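Local coordinates for protein alkaline phosphatase (Antarctic bacterium, PDB 2W5V) that probably hydrolyses phosphate monoesters as a zinc- and magnesium-dependent alkaline phosphatase, working through a phosphoserine intermediate, at residues Ile239-Leu242 against Ser243-Asn246; Leu285-Ala288 against Lys289-Asn293. The protein carries 1 engineered substitution. All coordinates share one frame; numbering follows the deposited sequence.

Overall arrangement
Two helix C termini of the same alpha/beta domain are compared here, and both contacts are local: contact 1 joins the last turn of a helix to the loop after it, contact 2 spans the last two turns of a helix and its exit. From the N terminus, contact 1 comes first: it ends helix 230-242 and opens the loop to strand 249-255. Contact 2 follows in series, neither nested nor crossed, where helix 267-291 gives way to strand 294-299. Both of these strands belong to the large mixed sheet, with strand 36-42 between them. The centres of the contacts lie about 14 Å apart, and they touch where Ile239 CG2 packs on Phe287 CE1 at 3.7 Å.

Contact 1 of 2, residues Ile239-Leu242 against Ser243-Asn246; sequences IQFL and SKDN
Ser243, the first residue beyond helix 230-242, turns its hydroxyl back on the carbonyl of Ile239, four residues earlier. OG donates to Ile239 O at 2.7 Å, approaching at a C=O...donor angle of 141° and tilted from the carbonyl plane. A chi1 of 57° puts OG between the backbone N and the carbonyl carbon of its own residue, which points it back at the Ile239 carbonyl. The same oxygen also takes the backbone N-H of Ser243, but this bond is weak and bent, Ser243 N to Ile239 O measuring 3.1 Å with an N-H...acceptor angle of 132°. Ile239 O thus has two donors from one residue, the hydroxyl being the nearer. One residue on, the helical bonding pattern changes: Lys244 N gives a long, weak bond to Phe241 O, three residues back, at 3.4 Å. The aliphatic part of Lys244 lies against that same carbonyl, with CD 3.2 Å from Phe241 O. Bent at chi3, the lysine then brings its ammonium obliquely to the Phe241 ring, NZ standing 3.8 Å from CE1. The polar partner of NZ is elsewhere, the carbonyl of Ala206 just past helix 202-205, whose Ile205 packs on Phe241. Leu242 packs on Phe249 and Ile251 of strand 249-255, and Ile239 on Ile251. Beyond the helix, Asn246 N returns a weak bond to Ser243 O, and Asn246 O receives Lys35 NZ. The chemistry implies a helix end where a serine hydroxyl supplements a poorly aligned backbone bond, while a lysine ties the helix end to the residue that follows helix 202-205, its chain on Phe241 and its charge on a main-chain oxygen.

Contact 2 of 2, residues Leu285-Ala288 against Lys289-Asn293; sequences LAFA and KKDGN
The C terminus of helix 267-291 ends in an Asx turn, with the glycine of positive phi, Gly292, as its first non-helical residue. Phe287 and Asp291 meet one turn apart. Asp291 CB lies over one face of the Phe287 ring, 4.0 Å from its centroid and 20° off the normal, a CH-pi contact displaced toward the rim at CE2 and CZ. Both side chains have CG anti to the backbone N (chi1 175° for Phe287), which carries the ring outward and partly toward the C-terminal end, to where Asp291 CB meets its face. The carboxylate is almost parallel to the ring, their planes 13° apart, and OD1 comes within 3.9 Å of CZ. Lys290 reaches the same ring differently: bent at chi2 and chi3, it approaches obliquely and leaves NZ 4.0 Å from CD1. In the backbone, the helical bonds run to the end of the helix, Asp291 N reaching Phe287 O at 2.8 Å and Gly292 N reaching Ala288 O at 2.8 Å. Asp291 OD2 then accepts Asn293 N at 3.0 Å, from above the carboxylate plane, and also bonds Thr294 OG1, two partners that are consistent with a fixed rotation of the carboxylate beside the ring. Lys289 runs the other way, its CG 3.3 Å from Leu285 O and its extended chain carrying NZ to Gln65. Leu285 and Ala288 rest on Val296 of strand 294-299, where Phe287 and Ala288 also touch Thr294; Leu285 and Lys289 meet Tyr347 of strand 342-347, and the backbone of Asn293 bonds to Lys35 and Asn36. The helix end thus lies against strand 294-299, which strands 342-347 and 36-42 flank in the sheet.

Contact 1 of 2, residues Ile239-Leu242 against Ser243-Asn246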
ATOM      1  N   ILE B 239       2.357  28.371  -4.631  1.00 22.13           N
ATOM      2  CA  ILE B 239       3.701  28.390  -4.073  1.00 27.99           C
ATOM      3  C   ILE B 239       4.377  29.758  -4.232  1.00 31.05           C
ATOM      4  O   ILE B 239       4.928  30.303  -3.273  1.00 27.84           O
ATOM      5  CB  ILE B 239       4.578  27.306  -4.701  1.00 24.34           C
ATOM      6  CG1 ILE B 239       4.136  25.932  -4.193  1.00 19.14           C
ATOM      7  CG2 ILE B 239       6.035  27.565  -4.360  1.00 21.01           C
ATOM      8  CD1 ILE B 239       4.759  24.761  -4.963  1.00 18.24           C
ATOM      9  N   GLN B 240       4.328  30.314  -5.436  1.00 25.03           N
ATOM     10  CA  GLN B 240       4.951  31.611  -5.683  1.00 24.20           C
ATOM     11  C   GLN B 240       4.261  32.713  -4.902  1.00 25.57           C
ATOM     12  O   GLN B 240       4.916  33.589  -4.341  1.00 27.69           O
ATOM     13  CB  GLN B 240       4.924  31.956  -7.168  1.00 29.66           C
ATOM     14  CG  GLN B 240       5.549  30.912  -8.060  1.00 34.63           C
ATOM     15  CD  GLN B 240       5.524  31.330  -9.510  1.00 45.31           C
ATOM     16  OE1 GLN B 240       6.294  32.198  -9.931  1.00 50.41           O
ATOM     17  NE2 GLN B 240       4.629  30.724 -10.286  1.00 46.73           N
ATOM     18  N   PHE B 241       2.934  32.681  -4.866  1.00 24.17           N
ATOM     19  CA  PHE B 241       2.203  33.753  -4.205  1.00 28.84           C
ATOM     20  C   PHE B 241       2.432  33.725  -2.701  1.00 33.12           C
ATOM     21  O   PHE B 241       2.611  34.769  -2.074  1.00 30.78           O
ATOM     22  CB  PHE B 241       0.706  33.656  -4.485  1.00 27.89           C
ATOM     23  CG  PHE B 241      -0.093  34.756  -3.838  1.00 30.22           C
ATOM     24  CD1 PHE B 241      -0.170  36.009  -4.429  1.00 24.68           C
ATOM     25  CD2 PHE B 241      -0.765  34.540  -2.646  1.00 30.08           C
ATOM     26  CE1 PHE B 241      -0.897  37.029  -3.844  1.00 23.30           C
ATOM     27  CE2 PHE B 241      -1.502  35.559  -2.051  1.00 27.51           C
ATOM     28  CZ  PHE B 241      -1.567  36.806  -2.651  1.00 24.75           C
ATOM     29  N   LEU B 242       2.414  32.524  -2.128  1.00 26.66           N
ATOM     30  CA  LEU B 242       2.489  32.385  -0.680  1.00 26.19           C
ATOM     31  C   LEU B 242       3.905  32.567  -0.143  1.00 30.13           C
ATOM     32  O   LEU B 242       4.089  32.816   1.046  1.00 28.94           O
ATOM     33  CB  LEU B 242       1.904  31.041  -0.232  1.00 22.42           C
ATOM     34  CG  LEU B 242       0.396  30.932  -0.474  1.00 15.12           C
ATOM     35  CD1 LEU B 242      -0.096  29.535  -0.141  1.00 20.68           C
ATOM     36  CD2 LEU B 242      -0.360  32.000   0.324  1.00 20.61           C
ATOM     37  N   SER B 243       4.903  32.449  -1.015  1.00 30.09           N
ATOM     38  CA  SER B 243       6.282  32.601  -0.572  1.00 32.79           C
ATOM     39  C   SER B 243       6.811  34.014  -0.797  1.00 35.20           C
ATOM     40  O   SER B 243       7.992  34.277  -0.590  1.00 35.98           O
ATOM     41  CB  SER B 243       7.203  31.551  -1.211  1.00 28.65           C
ATOM     42  OG  SER B 243       7.158  31.600  -2.622  1.00 33.17           O
ATOM     43  N   LYS B 244       5.933  34.919  -1.220  1.00 39.82           N
ATOM     44  CA  LYS B 244       6.276  36.337  -1.288  1.00 45.08           C
ATOM     45  C   LYS B 244       6.925  36.783   0.014  1.00 47.00           C
ATOM     46  O   LYS B 244       6.536  36.336   1.097  1.00 46.61           O
ATOM     47  CB  LYS B 244       5.023  37.185  -1.504  1.00 45.42           C
ATOM     48  CG  LYS B 244       4.574  37.306  -2.939  1.00 47.78           C
ATOM     49  CD  LYS B 244       3.129  37.788  -3.006  1.00 50.81           C
ATOM     50  CE  LYS B 244       2.914  39.055  -2.195  1.00 45.61           C
ATOM     51  NZ  LYS B 244       1.491  39.496  -2.245  1.00 35.62           N
ATOM     52  N   ASP B 245       7.905  37.673  -0.094  1.00 40.81           N
ATOM     53  CA  ASP B 245       8.499  38.307   1.074  1.00 45.20           C
ATOM     54  C   ASP B 245       9.146  37.292   2.007  1.00 41.22           C
ATOM     55  O   ASP B 245       9.178  37.492   3.224  1.00 38.77           O
ATOM     56  CB  ASP B 245       7.444  39.115   1.837  1.00 58.99           C
ATOM     57  CG  ASP B 245       6.756  40.156   0.965  1.00 72.34           C
ATOM     58  OD1 ASP B 245       5.564  40.447   1.210  1.00 76.06           O
ATOM     59  OD2 ASP B 245       7.403  40.681   0.034  1.00 76.42           O
ATOM     60  N   ASN B 246       9.643  36.202   1.427  1.00 39.29           N
ATOM     61  CA  ASN B 246      10.363  35.179   2.176  1.00 43.74           C
ATOM     62  C   ASN B 246       9.503  34.522   3.253  1.00 39.25           C
ATOM     63  O   ASN B 246      10.009  34.040   4.266  1.00 39.96           O
ATOM     64  CB  ASN B 246      11.627  35.772   2.805  1.00 53.98           C
ATOM     65  CG  ASN B 246      12.710  34.735   3.021  1.00 64.69           C
ATOM     66  OD1 ASN B 246      12.938  33.874   2.170  1.00 67.69           O
ATOM     67  ND2 ASN B 246      13.388  34.814   4.161  1.00 70.09           N
TER

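Contact 2 of 2, residues Leu285-Ala288 against Lys289-Asn293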
ATOM      1  N   LEU B 285       7.338  18.485  -5.840  1.00 22.33           N
ATOM      2  CA  LEU B 285       8.659  17.916  -5.577  1.00 17.08           C
ATOM      3  C   LEU B 285       9.768  18.712  -6.253  1.00 25.53           C
ATOM      4  O   LEU B 285      10.851  18.872  -5.694  1.00 24.06           O
ATOM      5  CB  LEU B 285       8.719  16.448  -6.011  1.00 18.79           C
ATOM      6  CG  LEU B 285       7.937  15.463  -5.149  1.00 17.49           C
ATOM      7  CD1 LEU B 285       8.086  14.043  -5.691  1.00 19.81           C
ATOM      8  CD2 LEU B 285       8.429  15.546  -3.719  1.00 22.90           C
ATOM      9  N   ALA B 286       9.500  19.209  -7.454  1.00 24.50           N
ATOM     10  CA  ALA B 286      10.487  20.025  -8.153  1.00 28.26           C
ATOM     11  C   ALA B 286      10.793  21.278  -7.334  1.00 27.56           C
ATOM     12  O   ALA B 286      11.949  21.669  -7.184  1.00 23.05           O
ATOM     13  CB  ALA B 286       9.995  20.397  -9.536  1.00 22.94           C
ATOM     14  N   PHE B 287       9.759  21.903  -6.786  1.00 23.37           N
ATOM     15  CA  PHE B 287       9.997  23.051  -5.919  1.00 24.12           C
ATOM     16  C   PHE B 287      10.757  22.665  -4.656  1.00 24.91           C
ATOM     17  O   PHE B 287      11.697  23.348  -4.265  1.00 25.23           O
ATOM     18  CB  PHE B 287       8.701  23.743  -5.514  1.00 22.26           C
ATOM     19  CG  PHE B 287       8.916  24.860  -4.534  1.00 21.71           C
ATOM     20  CD1 PHE B 287       9.447  26.068  -4.955  1.00 24.18           C
ATOM     21  CD2 PHE B 287       8.611  24.700  -3.192  1.00 24.63           C
ATOM     22  CE1 PHE B 287       9.660  27.105  -4.057  1.00 28.02           C
ATOM     23  CE2 PHE B 287       8.819  25.735  -2.292  1.00 20.77           C
ATOM     24  CZ  PHE B 287       9.346  26.932  -2.724  1.00 27.97           C
ATOM     25  N   ALA B 288      10.331  21.579  -4.015  1.00 21.02           N
ATOM     26  CA  ALA B 288      10.927  21.148  -2.752  1.00 24.96           C
ATOM     27  C   ALA B 288      12.406  20.825  -2.880  1.00 26.88           C
ATOM     28  O   ALA B 288      13.186  21.100  -1.972  1.00 22.29           O
ATOM     29  CB  ALA B 288      10.178  19.949  -2.198  1.00 16.37           C
ATOM     30  N   LYS B 289      12.791  20.228  -4.003  1.00 26.45           N
ATOM     31  CA  LYS B 289      14.189  19.853  -4.205  1.00 26.04           C
ATOM     32  C   LYS B 289      15.061  21.084  -4.444  1.00 29.69           C
ATOM     33  O   LYS B 289      16.194  21.162  -3.961  1.00 29.83           O
ATOM     34  CB  LYS B 289      14.309  18.834  -5.339  1.00 23.66           C
ATOM     35  CG  LYS B 289      13.783  17.458  -4.919  1.00 31.21           C
ATOM     36  CD  LYS B 289      14.136  16.333  -5.896  1.00 33.66           C
ATOM     37  CE  LYS B 289      13.836  14.972  -5.262  1.00 36.49           C
ATOM     38  NZ  LYS B 289      14.133  13.808  -6.158  1.00 40.82           N
ATOM     39  N   LYS B 290      14.517  22.055  -5.170  1.00 26.49           N
ATOM     40  CA  LYS B 290      15.188  23.331  -5.384  1.00 31.55           C
ATOM     41  C   LYS B 290      15.273  24.134  -4.077  1.00 31.21           C
ATOM     42  O   LYS B 290      16.322  24.674  -3.740  1.00 29.78           O
ATOM     43  CB  LYS B 290      14.434  24.156  -6.433  1.00 36.38           C
ATOM     44  CG  LYS B 290      15.241  25.290  -7.028  1.00 49.05           C
ATOM     45  CD  LYS B 290      14.464  26.601  -6.990  1.00 62.14           C
ATOM     46  CE  LYS B 290      13.023  26.424  -7.447  1.00 68.71           C
ATOM     47  NZ  LYS B 290      12.248  27.694  -7.325  1.00 71.46           N
ATOM     48  N   ASP B 291      14.158  24.192  -3.349  1.00 30.10           N
ATOM     49  CA  ASP B 291      14.032  24.985  -2.123  1.00 31.61           C
ATOM     50  C   ASP B 291      14.847  24.428  -0.949  1.00 32.35           C
ATOM     51  O   ASP B 291      15.544  25.176  -0.253  1.00 27.89           O
ATOM     52  CB  ASP B 291      12.550  25.090  -1.726  1.00 27.80           C
ATOM     53  CG  ASP B 291      12.330  25.920  -0.468  1.00 33.76           C
ATOM     54  OD1 ASP B 291      12.499  27.158  -0.517  1.00 32.53           O
ATOM     55  OD2 ASP B 291      11.951  25.331   0.567  1.00 33.41           O
ATOM     56  N   GLY B 292      14.730  23.125  -0.717  1.00 30.22           N
ATOM     57  CA  GLY B 292      15.457  22.459   0.350  1.00 34.54           C
ATOM     58  C   GLY B 292      14.882  22.620   1.751  1.00 31.57           C
ATOM     59  O   GLY B 292      15.370  21.998   2.696  1.00 29.33           O
ATOM     60  N   ASN B 293      13.842  23.442   1.881  1.00 24.38           N
ATOM     61  CA  ASN B 293      13.232  23.744   3.177  1.00 23.21           C
ATOM     62  C   ASN B 293      11.756  23.389   3.200  1.00 23.15           C
ATOM     63  O   ASN B 293      10.999  23.908   4.025  1.00 23.68           O
ATOM     64  CB  ASN B 293      13.371  25.235   3.503  1.00 27.86           C
ATOM     65  CG  ASN B 293      14.806  25.653   3.731  1.00 51.66           C
ATOM     66  OD1 ASN B 293      15.544  24.999   4.467  1.00 60.34           O
ATOM     67  ND2 ASN B 293      15.209  26.757   3.104  1.00 59.26           N
TER